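Local coordinates for protein Nrps/pks (Streptomyces albus, PDB 4OPE) that probably forms carbon-carbon bonds by decarboxylative condensation, as a ketosynthase domain of the AT-less polyketide synthase that builds oxazolomycin, at residues 259-263 with 365-369; 290-295 with 428-432; 305-311 with 416-422. All coordinates share one frame; numbering follows the deposited sequence.

Contact 1. Residues 259-263 with 365-369; sequences DRVLA and LLQFR
Leu365 O, which faces Leu262 across the contact, is gripped twice: the amide N of Arg369 reaches it at 3.0 Å as an ordinary helical bond, and a water 2.9 Å away donates a second proton to it. The same water gives its other proton to Leu262 O at 3.2 Å, so the loop and the helix meet through a bridge between two carbonyls that could not bond to each other directly. On one side of this bridge the contact is apolar. Ala263 CB sits against the Leu365 branch ending in CD2, 3.5 Å away, and at the edge of the Phe368 ring, 4.0 Å from CE2. Alanine's methyl group is small enough to fit between that leucine branch and the phenylalanine edge. The loop 259-263 leads into strand 263-272 of the thiolase fold, beside strand 9-17, while 365-369 belongs to the last turns of helix 356-370. Toward solvent two arginines meet. With CG trans to its backbone N (chi1 -179°) and a bend at chi3, Arg260 presents a guanidinium face to Arg369, whose NH2 stands over the centre, 3.8 Å from Arg260 CZ. The two planes are 22° apart, a stacked arrangement that probably makes the approach of two positive charges tolerable, since each group keeps its N-H bonds in its own plane for other partners. Arg260 NH2 has its hydrogen bond with Ser564 OG, and Arg369 also touches Ser564. Leu262 CD1 lies 3.8 Å from Arg369 NH2, at the edge of that guanidinium.

Contact 2. Residues 290-295 with 428-432; sequences LIGEAL and NAHVI
Helix 290-295 lies above strand 428-432 with helix and strand running in nearly the same direction, their axes 8.3 Å apart and inclined by 28°, and Ile291 comes closest to His430 in the backbone. The centre of the contact is the imidazole of His430. Its CB points toward the helix, and with CG anti to the backbone N (chi1 -164°) the ring lies where Ile291 and Ala294 meet it. Ile291 covers one face: its CG1 is 3.8 Å from the ring centroid and 20° off the normal, a CH-pi contact. Ala294 CB approaches the rim instead, 3.5 Å from His430 CD2; so small a residue allows the helix to come down onto the ring. On the side toward the start of the strand, Leu290 CD2 fits into the angle between Asn428 CB, 3.6 Å away, and His430 CB, 3.7 Å away. On the other side Ile432 takes over, its CG1 4.2 Å from Ala294 CB and its CD1 close to Leu295 CD2. The polar ends turn to the sheet: His430 ND1 is hydrogen-bonded to Ser420 OG on the neighbouring strand, and Asn428 ND2 to Asn271 OD1. Replacing the His430 imidazole with an alanine's methyl would probably leave Ser420 OG without this mate and open a gap beneath Ile291 and Ala294. In the thiolase fold this helix belongs to an outer layer, and its Glu293 forms a salt bridge with Arg120 of the second subunit. No hydrogen bond joins helix to strand, which implies that they are held by shape and dispersion, while hydrogen bonds to neighbouring strands satisfy ND1 of the histidine and ND2 of the asparagine.

Contact 3. Residues 305-311 with 416-422; sequences LGYLEAH and TAAISAF
Backbone hydrogen bonds between Tyr307, Ala418, Glu309 and Ser420 make the two segments a parallel pair. Ala418 is held at both of its polar atoms, its N 3.0 Å from Tyr307 O and its O 2.8 Å from Glu309 N; next along, Ser420 N bonds to Glu309 O at 3.0 Å, nearly straight at 163°. At the start of the pair a side chain joins in: Gly306 N bonds to Thr416 OG1 at 3.1 Å, and only weakly to Thr416 O. Thr416 OG1, placed by chi1 of 62° between its own N and carbonyl carbon, is bonded to Asp304 O as well. Glycine suits position 306, because a beta carbon here would probably come too near Thr416 O.

Apolar contacts lie on both faces. Ala418 CB receives Leu308 CD2 at 3.7 Å and Leu305 CD1 at 3.8 Å, its smallness admitting both leucines. On the other face Glu309 CG runs past Ile419 CG2, with OE1 of the carboxylate in a salt bridge with Lys363 and OE2 bonded to Val345 N.

The aromatic pair closes the far end. Phe422 turns an edge toward the face of His311 with planes at 64°, and Phe422 CB lies over that face, 4.2 Å from the centroid. Glu309-Ala310-His311 matches the segment that in ketosynthases supplies an active-site histidine, consistent with a place there for His311.

Strand 427-434 adjoins 416-422 and strand 340-343 adjoins 308-309; helix 318-329 packs on the Leu308 and Phe422 side, helix 356-370 against Glu309 and Ile419.

In the fold
Along the chain the first halves come in order, 259-263, then 290-295 and 305-311; 365-369 follows, then 416-422, the partner of 305-311, and 428-432, that of 290-295. Contact 1 closes its loop first, and so crosses both others; contact 3 is nested inside the longer loop closed by contact 2. Strands 416-422 and 427-434 are sheet neighbours, so contacts 2 and 3 share a border, with centres about 9 Å apart. Contact 1 meets contact 3 where Phe368 and Gln367 pack on Ala417 and Tyr307. Contact 1 joins helix 356-370 to the loop entering strand 263-272, contact 2 lays helix 284-298 on strand 427-434, and contact 3 pairs two strands of the mixed sheet.

Contact 1. Residues 259-263 with 365-369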
loop_
_atom_site.group_PDB
_atom_site.type_symbol
_atom_site.label_atom_id
_atom_site.label_comp_id
_atom_site.label_asym_id
_atom_site.label_seq_id
_atom_site.Cartn_x
_atom_site.Cartn_y
_atom_site.Cartn_z
ATOM N N ASP A 259 2.621 9.732 27.955
ATOM C CA ASP A 259 2.047 8.467 27.470
ATOM C C ASP A 259 2.764 7.336 28.147
ATOM O O ASP A 259 3.922 7.470 28.502
ATOM C CB ASP A 259 2.209 8.276 25.980
ATOM C CG ASP A 259 1.538 9.333 25.186
ATOM O OD1 ASP A 259 0.329 9.568 25.353
ATOM O OD2 ASP A 259 2.238 9.954 24.377
ATOM N N ARG A 260 2.082 6.215 28.306
ATOM C CA ARG A 260 2.764 4.993 28.645
ATOM C C ARG A 260 3.473 4.506 27.359
ATOM O O ARG A 260 2.839 4.321 26.327
ATOM C CB ARG A 260 1.764 3.972 29.195
ATOM C CG ARG A 260 2.371 2.659 29.614
ATOM C CD ARG A 260 1.355 1.798 30.342
ATOM N NE ARG A 260 0.111 1.645 29.573
ATOM C CZ ARG A 260 -0.899 0.856 29.924
ATOM N NH1 ARG A 260 -0.820 0.107 31.021
ATOM N NH2 ARG A 260 -1.979 0.791 29.156
ATOM N N VAL A 261 4.793 4.357 27.415
ATOM C CA VAL A 261 5.580 3.917 26.261
ATOM C C VAL A 261 5.746 2.386 26.283
ATOM O O VAL A 261 6.239 1.812 27.239
ATOM C CB VAL A 261 6.932 4.632 26.266
ATOM C CG1 VAL A 261 7.827 4.100 25.185
ATOM C CG2 VAL A 261 6.728 6.099 26.010
ATOM N N LEU A 262 5.342 1.722 25.219
ATOM C CA LEU A 262 5.384 0.261 25.176
ATOM C C LEU A 262 6.688 -0.296 24.662
ATOM O O LEU A 262 7.039 -1.449 24.955
ATOM C CB LEU A 262 4.261 -0.251 24.280
ATOM C CG LEU A 262 2.909 -0.509 24.961
ATOM C CD1 LEU A 262 2.658 0.465 26.070
ATOM C CD2 LEU A 262 1.759 -0.426 24.004
ATOM N N ALA A 263 7.385 0.497 23.854
ATOM C CA ALA A 263 8.613 0.057 23.219
ATOM C C ALA A 263 9.167 1.194 22.379
ATOM O O ALA A 263 8.434 2.031 21.847
ATOM C CB ALA A 263 8.358 -1.158 22.333
ATOM N N LEU A 365 5.523 -6.997 22.386
ATOM C CA LEU A 365 5.149 -5.961 23.322
ATOM C C LEU A 365 4.667 -6.555 24.629
ATOM O O LEU A 365 4.998 -6.060 25.672
ATOM C CB LEU A 365 4.075 -5.056 22.726
ATOM C CG LEU A 365 4.535 -4.316 21.471
ATOM C CD1 LEU A 365 3.430 -3.437 20.899
ATOM C CD2 LEU A 365 5.794 -3.498 21.725
ATOM N N LEU A 366 3.861 -7.594 24.577
ATOM C CA LEU A 366 3.372 -8.230 25.792
ATOM C C LEU A 366 4.509 -8.875 26.525
ATOM O O LEU A 366 4.554 -8.852 27.728
ATOM C CB LEU A 366 2.291 -9.281 25.489
ATOM C CG LEU A 366 1.027 -8.607 24.963
ATOM C CD1 LEU A 366 0.055 -9.532 24.228
ATOM C CD2 LEU A 366 0.369 -7.868 26.136
ATOM N N GLN A 367 5.444 -9.448 25.803
ATOM C CA GLN A 367 6.604 -10.022 26.478
ATOM C C GLN A 367 7.343 -8.911 27.276
ATOM O O GLN A 367 7.644 -9.089 28.464
ATOM C CB GLN A 367 7.492 -10.799 25.495
ATOM C CG GLN A 367 6.850 -12.115 25.105
ATOM C CD GLN A 367 7.746 -13.060 24.297
ATOM O OE1 GLN A 367 7.528 -14.263 24.259
ATOM N NE2 GLN A 367 8.750 -12.520 23.663
ATOM N N PHE A 368 7.592 -7.769 26.637
ATOM C CA PHE A 368 8.234 -6.667 27.309
ATOM C C PHE A 368 7.456 -6.344 28.577
ATOM O O PHE A 368 8.050 -6.277 29.675
ATOM C CB PHE A 368 8.299 -5.432 26.434
ATOM C CG PHE A 368 9.373 -5.459 25.364
ATOM C CD1 PHE A 368 10.458 -6.307 25.419
ATOM C CD2 PHE A 368 9.302 -4.562 24.304
ATOM C CE1 PHE A 368 11.439 -6.267 24.426
ATOM C CE2 PHE A 368 10.280 -4.510 23.316
ATOM C CZ PHE A 368 11.358 -5.371 23.380
ATOM N N ARG A 369 6.139 -6.205 28.456
ATOM C CA ARG A 369 5.345 -5.746 29.586
ATOM C C ARG A 369 5.399 -6.718 30.776
ATOM O O ARG A 369 5.580 -6.296 31.896
ATOM C CB ARG A 369 3.890 -5.503 29.206
ATOM C CG ARG A 369 3.031 -5.343 30.456
ATOM C CD ARG A 369 1.601 -4.880 30.208
ATOM N NE ARG A 369 1.541 -3.656 29.391
ATOM C CZ ARG A 369 0.457 -3.205 28.739
ATOM N NH1 ARG A 369 -0.713 -3.858 28.790
ATOM N NH2 ARG A 369 0.545 -2.088 28.018
HETATM O O HOH W 1 4.706 -3.254 26.183
#

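Contact 2. Residues 290-295 with 428-432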
loop_
_atom_site.group_PDB
_atom_site.type_symbol
_atom_site.label_atom_id
_atom_site.label_comp_id
_atom_site.label_asym_id
_atom_site.label_seq_id
_atom_site.Cartn_x
_atom_site.Cartn_y
_atom_site.Cartn_z
ATOM N N LEU A 290 18.832 -7.642 4.842
ATOM C CA LEU A 290 17.780 -6.898 5.545
ATOM C C LEU A 290 18.058 -6.844 7.047
ATOM O O LEU A 290 18.130 -5.769 7.629
ATOM C CB LEU A 290 16.456 -7.580 5.291
ATOM C CG LEU A 290 15.263 -7.009 6.037
ATOM C CD1 LEU A 290 14.779 -5.736 5.371
ATOM C CD2 LEU A 290 14.140 -8.021 6.131
ATOM N N ILE A 291 18.234 -8.007 7.661
ATOM C CA ILE A 291 18.455 -8.078 9.084
ATOM C C ILE A 291 19.757 -7.367 9.505
ATOM O O ILE A 291 19.807 -6.688 10.541
ATOM C CB ILE A 291 18.472 -9.556 9.547
ATOM C CG1 ILE A 291 17.068 -10.164 9.428
ATOM C CG2 ILE A 291 18.869 -9.673 10.993
ATOM C CD1 ILE A 291 16.987 -11.670 9.583
ATOM N N GLY A 292 20.800 -7.516 8.690
ATOM C CA GLY A 292 22.077 -6.889 8.944
ATOM C C GLY A 292 21.941 -5.403 8.988
ATOM O O GLY A 292 22.454 -4.739 9.890
ATOM N N GLU A 293 21.207 -4.887 8.026
ATOM C CA GLU A 293 20.936 -3.469 7.928
ATOM C C GLU A 293 20.123 -2.992 9.124
ATOM O O GLU A 293 20.473 -2.024 9.785
ATOM C CB GLU A 293 20.159 -3.227 6.665
ATOM C CG GLU A 293 20.399 -1.905 5.968
ATOM C CD GLU A 293 19.783 -1.935 4.578
ATOM O OE1 GLU A 293 20.134 -2.887 3.835
ATOM O OE2 GLU A 293 18.926 -1.060 4.255
ATOM N N ALA A 294 19.033 -3.670 9.415
ATOM C CA ALA A 294 18.236 -3.322 10.596
ATOM C C ALA A 294 19.095 -3.223 11.875
ATOM O O ALA A 294 18.933 -2.278 12.639
ATOM C CB ALA A 294 17.137 -4.347 10.801
ATOM N N LEU A 295 19.995 -4.193 12.083
ATOM C CA LEU A 295 20.886 -4.184 13.233
ATOM C C LEU A 295 21.800 -2.959 13.233
ATOM O O LEU A 295 22.044 -2.351 14.256
ATOM C CB LEU A 295 21.727 -5.438 13.260
ATOM C CG LEU A 295 21.014 -6.727 13.608
ATOM C CD1 LEU A 295 21.862 -7.920 13.204
ATOM C CD2 LEU A 295 20.749 -6.803 15.091
ATOM N N ASN A 428 10.182 -8.399 2.152
ATOM C CA ASN A 428 10.568 -8.721 3.515
ATOM C C ASN A 428 10.566 -7.510 4.382
ATOM O O ASN A 428 10.847 -6.442 3.891
ATOM C CB ASN A 428 11.987 -9.267 3.561
ATOM C CG ASN A 428 12.209 -10.411 2.620
ATOM O OD1 ASN A 428 11.572 -11.443 2.730
ATOM N ND2 ASN A 428 13.172 -10.261 1.738
ATOM N N ALA A 429 10.355 -7.701 5.674
ATOM C CA ALA A 429 10.419 -6.616 6.603
ATOM C C ALA A 429 10.998 -7.122 7.895
ATOM O O ALA A 429 10.716 -8.262 8.287
ATOM C CB ALA A 429 9.041 -6.057 6.858
ATOM N N HIS A 430 11.823 -6.285 8.535
ATOM C CA HIS A 430 12.395 -6.581 9.854
ATOM C C HIS A 430 12.283 -5.366 10.755
ATOM O O HIS A 430 12.500 -4.239 10.282
ATOM C CB HIS A 430 13.863 -6.945 9.712
ATOM C CG HIS A 430 14.442 -7.620 10.905
ATOM N ND1 HIS A 430 14.222 -8.962 11.181
ATOM C CD2 HIS A 430 15.271 -7.159 11.881
ATOM C CE1 HIS A 430 14.864 -9.289 12.297
ATOM N NE2 HIS A 430 15.512 -8.217 12.740
ATOM N N VAL A 431 11.977 -5.597 12.037
ATOM C CA VAL A 431 11.975 -4.525 13.034
ATOM C C VAL A 431 12.624 -4.889 14.379
ATOM O O VAL A 431 12.448 -5.971 14.908
ATOM C CB VAL A 431 10.566 -3.904 13.229
ATOM C CG1 VAL A 431 9.514 -4.951 13.393
ATOM C CG2 VAL A 431 10.514 -3.001 14.443
ATOM N N ILE A 432 13.429 -3.947 14.893
ATOM C CA ILE A 432 14.088 -4.049 16.183
ATOM C C ILE A 432 13.390 -3.144 17.196
ATOM O O ILE A 432 13.248 -1.929 16.961
ATOM C CB ILE A 432 15.539 -3.563 16.102
ATOM C CG1 ILE A 432 16.266 -4.101 14.860
ATOM C CG2 ILE A 432 16.305 -4.014 17.308
ATOM C CD1 ILE A 432 16.713 -5.541 14.919
#

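Contact 3. Residues 305-311 with 416-422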
loop_
_atom_site.group_PDB
_atom_site.type_symbol
_atom_site.label_atom_id
_atom_site.label_comp_id
_atom_site.label_asym_id
_atom_site.label_seq_id
_atom_site.Cartn_x
_atom_site.Cartn_y
_atom_site.Cartn_z
ATOM N N LEU A 305 20.956 -8.778 21.562
ATOM C CA LEU A 305 19.597 -9.071 21.178
ATOM C C LEU A 305 18.964 -10.055 22.129
ATOM O O LEU A 305 19.483 -11.117 22.324
ATOM C CB LEU A 305 19.633 -9.665 19.808
ATOM C CG LEU A 305 18.329 -9.848 19.084
ATOM C CD1 LEU A 305 17.566 -8.539 19.004
ATOM C CD2 LEU A 305 18.693 -10.316 17.698
ATOM N N GLY A 306 17.843 -9.698 22.733
ATOM C CA GLY A 306 17.191 -10.566 23.733
ATOM C C GLY A 306 16.245 -11.644 23.249
ATOM O O GLY A 306 16.031 -12.633 23.939
ATOM N N TYR A 307 15.663 -11.469 22.072
ATOM C CA TYR A 307 14.647 -12.393 21.559
ATOM C C TYR A 307 14.424 -12.119 20.105
ATOM O O TYR A 307 14.506 -10.987 19.672
ATOM C CB TYR A 307 13.311 -12.244 22.307
ATOM C CG TYR A 307 12.242 -13.179 21.843
ATOM C CD1 TYR A 307 12.190 -14.480 22.284
ATOM C CD2 TYR A 307 11.282 -12.759 20.984
ATOM C CE1 TYR A 307 11.209 -15.345 21.865
ATOM C CE2 TYR A 307 10.311 -13.619 20.521
ATOM C CZ TYR A 307 10.283 -14.905 20.966
ATOM O OH TYR A 307 9.294 -15.727 20.482
ATOM N N LEU A 308 14.132 -13.177 19.364
ATOM C CA LEU A 308 13.905 -13.111 17.908
ATOM C C LEU A 308 12.552 -13.765 17.618
ATOM O O LEU A 308 12.404 -14.972 17.778
ATOM C CB LEU A 308 15.018 -13.848 17.166
ATOM C CG LEU A 308 15.213 -13.723 15.642
ATOM C CD1 LEU A 308 14.145 -14.357 14.779
ATOM C CD2 LEU A 308 15.323 -12.274 15.241
ATOM N N GLU A 309 11.569 -12.940 17.261
ATOM C CA GLU A 309 10.239 -13.387 16.892
ATOM C C GLU A 309 10.319 -13.610 15.437
ATOM O O GLU A 309 10.401 -12.663 14.622
ATOM C CB GLU A 309 9.183 -12.321 17.196
ATOM C CG GLU A 309 7.805 -12.606 16.633
ATOM C CD GLU A 309 7.132 -13.881 17.178
ATOM O OE1 GLU A 309 7.450 -14.396 18.301
ATOM O OE2 GLU A 309 6.231 -14.380 16.457
ATOM N N ALA A 310 10.337 -14.883 15.090
ATOM C CA ALA A 310 10.710 -15.280 13.731
ATOM C C ALA A 310 9.495 -15.355 12.847
ATOM O O ALA A 310 8.364 -15.491 13.319
ATOM C CB ALA A 310 11.385 -16.625 13.773
ATOM N N HIS A 311 9.740 -15.317 11.549
ATOM C CA HIS A 311 8.692 -15.566 10.599
ATOM C C HIS A 311 8.019 -16.900 10.856
ATOM O O HIS A 311 6.807 -16.955 11.023
ATOM C CB HIS A 311 9.216 -15.476 9.191
ATOM C CG HIS A 311 8.148 -15.541 8.173
ATOM N ND1 HIS A 311 7.038 -14.730 8.224
ATOM C CD2 HIS A 311 7.998 -16.345 7.094
ATOM C CE1 HIS A 311 6.254 -15.020 7.198
ATOM N NE2 HIS A 311 6.819 -15.992 6.495
ATOM N N THR A 416 15.649 -6.232 24.487
ATOM C CA THR A 416 15.490 -5.957 23.047
ATOM C C THR A 416 14.919 -7.165 22.291
ATOM O O THR A 416 15.061 -8.320 22.707
ATOM C CB THR A 416 16.806 -5.560 22.346
ATOM O OG1 THR A 416 17.718 -6.643 22.450
ATOM C CG2 THR A 416 17.438 -4.367 22.987
ATOM N N ALA A 417 14.255 -6.884 21.185
ATOM C CA ALA A 417 13.732 -7.935 20.393
ATOM C C ALA A 417 13.722 -7.529 18.949
ATOM O O ALA A 417 13.701 -6.337 18.589
ATOM C CB ALA A 417 12.341 -8.303 20.841
ATOM N N ALA A 418 13.751 -8.556 18.122
ATOM C CA ALA A 418 13.754 -8.365 16.711
ATOM C C ALA A 418 12.675 -9.244 16.125
ATOM O O ALA A 418 12.480 -10.357 16.575
ATOM C CB ALA A 418 15.122 -8.743 16.166
ATOM N N ILE A 419 12.004 -8.737 15.104
ATOM C CA ILE A 419 10.839 -9.401 14.514
ATOM C C ILE A 419 10.953 -9.399 13.015
ATOM O O ILE A 419 11.175 -8.347 12.425
ATOM C CB ILE A 419 9.560 -8.634 14.854
ATOM C CG1 ILE A 419 9.588 -8.332 16.345
ATOM C CG2 ILE A 419 8.325 -9.443 14.420
ATOM C CD1 ILE A 419 8.381 -7.570 16.843
ATOM N N SER A 420 10.751 -10.581 12.429
ATOM C CA SER A 420 10.818 -10.792 10.981
ATOM C C SER A 420 9.460 -11.145 10.375
ATOM O O SER A 420 8.656 -11.841 10.964
ATOM C CB SER A 420 11.740 -11.951 10.645
ATOM O OG SER A 420 13.111 -11.654 10.846
ATOM N N ALA A 421 9.253 -10.672 9.159
ATOM C CA ALA A 421 8.153 -11.079 8.359
ATOM C C ALA A 421 8.568 -11.066 6.883
ATOM O O ALA A 421 8.994 -10.032 6.354
ATOM C CB ALA A 421 7.001 -10.143 8.599
ATOM N N PHE A 422 8.395 -12.225 6.243
ATOM C CA PHE A 422 8.775 -12.456 4.844
ATOM C C PHE A 422 7.567 -12.828 3.997
ATOM O O PHE A 422 6.977 -13.867 4.150
ATOM C CB PHE A 422 9.799 -13.592 4.782
ATOM C CG PHE A 422 10.970 -13.385 5.683
ATOM C CD1 PHE A 422 11.645 -12.195 5.681
ATOM C CD2 PHE A 422 11.365 -14.363 6.550
ATOM C CE1 PHE A 422 12.727 -11.983 6.490
ATOM C CE2 PHE A 422 12.444 -14.166 7.387
ATOM C CZ PHE A 422 13.138 -12.975 7.339
#